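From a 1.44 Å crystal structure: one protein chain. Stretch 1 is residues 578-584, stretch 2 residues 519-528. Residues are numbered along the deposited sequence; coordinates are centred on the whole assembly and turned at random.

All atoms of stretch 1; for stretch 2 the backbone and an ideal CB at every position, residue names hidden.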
# COMPACT_ATOMS: atom_id res chain seq x y z
N GLY A 578 0.03 -15.74 27.48
CA GLY A 578 1.23 -14.98 27.67
C GLY A 578 1.00 -13.61 28.25
O GLY A 578 -0.13 -13.22 28.56
N THR A 579 2.10 -12.90 28.39
CA THR A 579 2.14 -11.55 28.88
C THR A 579 3.00 -10.77 27.92
O THR A 579 4.11 -11.19 27.58
CB THR A 579 2.79 -11.49 30.28
OG1 THR A 579 1.90 -12.07 31.23
CG2 THR A 579 3.08 -10.05 30.69
N ILE A 580 2.51 -9.62 27.50
CA ILE A 580 3.23 -8.79 26.56
C ILE A 580 3.21 -7.37 27.09
O ILE A 580 2.18 -6.90 27.58
CB ILE A 580 2.60 -8.94 25.15
CG1 ILE A 580 3.51 -8.33 24.08
CG2 ILE A 580 1.20 -8.34 25.10
CD1 ILE A 580 3.10 -8.70 22.67
N THR A 581 4.35 -6.70 27.05
CA THR A 581 4.42 -5.30 27.44
C THR A 581 4.03 -4.46 26.23
O THR A 581 4.79 -4.41 25.27
CB THR A 581 5.80 -4.90 28.06
OG1 THR A 581 6.90 -5.19 27.18
CG2 THR A 581 6.02 -5.68 29.36
N LEU A 582 2.83 -3.85 26.29
CA LEU A 582 2.33 -2.90 25.25
C LEU A 582 2.31 -1.48 25.81
O LEU A 582 2.07 -1.27 27.00
CB LEU A 582 0.91 -3.28 24.78
CG LEU A 582 0.67 -4.71 24.32
CD1 LEU A 582 -0.81 -4.96 24.11
CD2 LEU A 582 1.47 -5.03 23.07
N ASP A 583 2.59 -0.50 24.95
CA ASP A 583 2.62 0.90 25.35
C ASP A 583 1.28 1.53 24.98
O ASP A 583 0.51 0.95 24.23
CB ASP A 583 3.81 1.65 24.70
CG ASP A 583 5.16 1.39 25.41
OD1 ASP A 583 5.15 0.79 26.50
OD2 ASP A 583 6.26 1.81 24.91
N ALA A 584 0.98 2.70 25.57
CA ALA A 584 -0.25 3.41 25.26
C ALA A 584 -0.26 3.72 23.77
O ALA A 584 0.74 4.15 23.24
CB ALA A 584 -0.33 4.73 26.03
N UNK A 519 -1.84 -4.78 14.40
CA UNK A 519 -1.79 -3.48 15.02
C UNK A 519 -2.75 -3.46 16.18
O UNK A 519 -3.90 -3.81 16.03
CB UNK A 519 -2.11 -2.37 14.02
N UNK A 520 -2.28 -3.01 17.33
CA UNK A 520 -3.10 -3.00 18.53
C UNK A 520 -2.96 -1.64 19.21
O UNK A 520 -1.87 -1.07 19.26
CB UNK A 520 -2.70 -4.13 19.48
N UNK A 521 -4.08 -1.12 19.71
CA UNK A 521 -4.11 0.17 20.40
C UNK A 521 -4.49 -0.10 21.87
O UNK A 521 -5.46 -0.80 22.13
CB UNK A 521 -5.09 1.13 19.73
N UNK A 522 -3.68 0.41 22.79
CA UNK A 522 -3.96 0.32 24.25
C UNK A 522 -3.80 1.70 24.92
O UNK A 522 -3.14 2.58 24.38
CB UNK A 522 -3.02 -0.69 24.91
N UNK A 523 -4.39 1.88 26.11
CA UNK A 523 -4.40 3.20 26.79
C UNK A 523 -3.15 3.72 27.54
O UNK A 523 -3.06 4.93 27.71
CB UNK A 523 -5.54 3.17 27.81
N UNK A 524 -2.21 2.86 27.96
CA UNK A 524 -1.03 3.31 28.74
C UNK A 524 0.21 2.42 28.54
O UNK A 524 0.09 1.29 28.09
CB UNK A 524 -1.38 3.35 30.23
N UNK A 525 1.40 2.94 28.84
CA UNK A 525 2.62 2.12 28.80
C UNK A 525 2.59 1.06 29.89
O UNK A 525 2.27 1.37 31.04
CB UNK A 525 3.87 3.00 28.95
N UNK A 526 2.91 -0.19 29.53
CA UNK A 526 2.92 -1.28 30.53
C UNK A 526 2.72 -2.70 30.02
O UNK A 526 2.92 -2.98 28.83
CB UNK A 526 1.83 -1.00 31.56
N UNK A 527 2.32 -3.59 30.94
CA UNK A 527 2.15 -5.03 30.69
C UNK A 527 0.69 -5.39 30.48
O UNK A 527 -0.18 -4.90 31.20
CB UNK A 527 2.72 -5.85 31.85
N UNK A 528 0.41 -6.25 29.48
CA UNK A 528 -0.96 -6.69 29.17
C UNK A 528 -1.02 -8.21 28.91
O UNK A 528 -0.04 -8.81 28.44
CB UNK A 528 -1.49 -5.93 27.95

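Position 519 lies beyond the reach of stretch 1, with nothing of it within 5.5 Å of the ideal CB, so this contact sets almost no rule there; it is Ala519. At 520 the CB points toward stretch 1 and stands 5.1 Å from Leu582 CD1, leaving room for a modest apolar side chain. Val520 fits, its CG2 4.1 Å from Leu582 CD1.

Position 521 points away and could take many residues, polar ones included; it is Gln521, which makes no contact here. At 522 the strand turns its CB back toward stretch 1, 4.7 Å from Leu582 CB and 4.0 Å from Asp583 O. The leucine flank favours a small or branched apolar residue, and the carbonyl warns against bulk. Val522 places CG2 3.8 Å from Leu582 CB, while its backbone O receives a CA-H...O contact from Ala584 CA at 3.1 Å.

Position 523 points away, with phi of -78° in the range a proline ring demands; it is Pro523. The CB of 524 also points away, 4.5 Å from Ala584 CB, so the contact asks little of its side chain. His524 keeps its ring off stretch 1.

At 525 the CB points sideways, 3.5 Å from Asp583 OD1. A carboxylate so near invites a long basic side chain, or a shorter polar donor. Arg525 answers with a salt bridge, NE to Asp583 OD1 at 3.5 Å, although the placing of OD1 is less sure. Water 1 supports the pairing: it accepts from Arg525 NH2 at 2.8 Å and donates to Asp583 OD2 at 3.1 Å.

Position 526 has phi 155° and psi -160°, where a CB would jam against the preceding carbonyl. This alone calls for glycine, and Gly526 it is. Its N donates to Leu582 O at 2.9 Å.

At 527, a non-hydrogen-bonded pair with Thr581, the ideal CB of 527 lies on the same sheet face as that threonine, 4.1 Å from Thr581 CG2. Small polar or beta-branched residues would suit. Ser527 brings OG within 3.2 Å of Thr579 CG2.

Position 528 pairs with Ile580 through two backbone hydrogen bonds, 528 N to Ile580 O at 2.7 Å and Ile580 N to 528 O at 2.8 Å. Its CB, 4.0 Å from Leu582 CD1, shares a face with Ile580 and Leu582, favouring a large apolar or aromatic side chain. The ring of Tyr528 packs CD1 3.4 Å from Leu582 CB, and its OH donates a very short hydrogen bond, 2.3 Å, to His524 O.

Stretch 2, residues 519-528: AVQVPHRGSY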
# COMPACT_ATOMS: atom_id res chain seq x y z
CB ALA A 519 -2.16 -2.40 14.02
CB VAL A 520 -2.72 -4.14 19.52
CG1 VAL A 520 -2.68 -5.49 18.82
CG2 VAL A 520 -1.40 -3.87 20.19
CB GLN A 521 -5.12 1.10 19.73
CG GLN A 521 -4.99 2.58 20.07
CD GLN A 521 -4.02 3.35 19.18
OE1 GLN A 521 -3.50 2.82 18.21
NE2 GLN A 521 -3.77 4.61 19.53
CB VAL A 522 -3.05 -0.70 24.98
CG1 VAL A 522 -3.40 -2.13 24.58
CG2 VAL A 522 -1.59 -0.42 24.73
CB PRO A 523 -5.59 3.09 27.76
CG PRO A 523 -5.80 1.63 27.96
CD PRO A 523 -5.38 0.96 26.68
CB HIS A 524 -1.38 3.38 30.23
CG HIS A 524 -1.88 2.08 30.77
ND1 HIS A 524 -3.22 1.80 30.85
CD2 HIS A 524 -1.23 0.98 31.20
CE1 HIS A 524 -3.38 0.58 31.33
NE2 HIS A 524 -2.19 0.05 31.55
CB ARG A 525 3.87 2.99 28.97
CG ARG A 525 5.19 2.21 29.00
CD ARG A 525 6.38 3.13 28.76
NE ARG A 525 7.60 2.45 28.31
CZ ARG A 525 8.81 2.57 28.89
NH1 ARG A 525 8.98 3.37 29.93
NH2 ARG A 525 9.85 1.91 28.40
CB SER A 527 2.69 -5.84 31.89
OG SER A 527 2.25 -7.20 31.86
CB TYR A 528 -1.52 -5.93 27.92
CG TYR A 528 -1.58 -4.41 28.04
CD1 TYR A 528 -0.45 -3.64 27.88
CD2 TYR A 528 -2.78 -3.73 28.28
CE1 TYR A 528 -0.49 -2.26 27.97
CE2 TYR A 528 -2.84 -2.35 28.38
CZ TYR A 528 -1.68 -1.61 28.22
OH TYR A 528 -1.67 -0.21 28.31
O HOH W 1 8.98 0.80 25.97
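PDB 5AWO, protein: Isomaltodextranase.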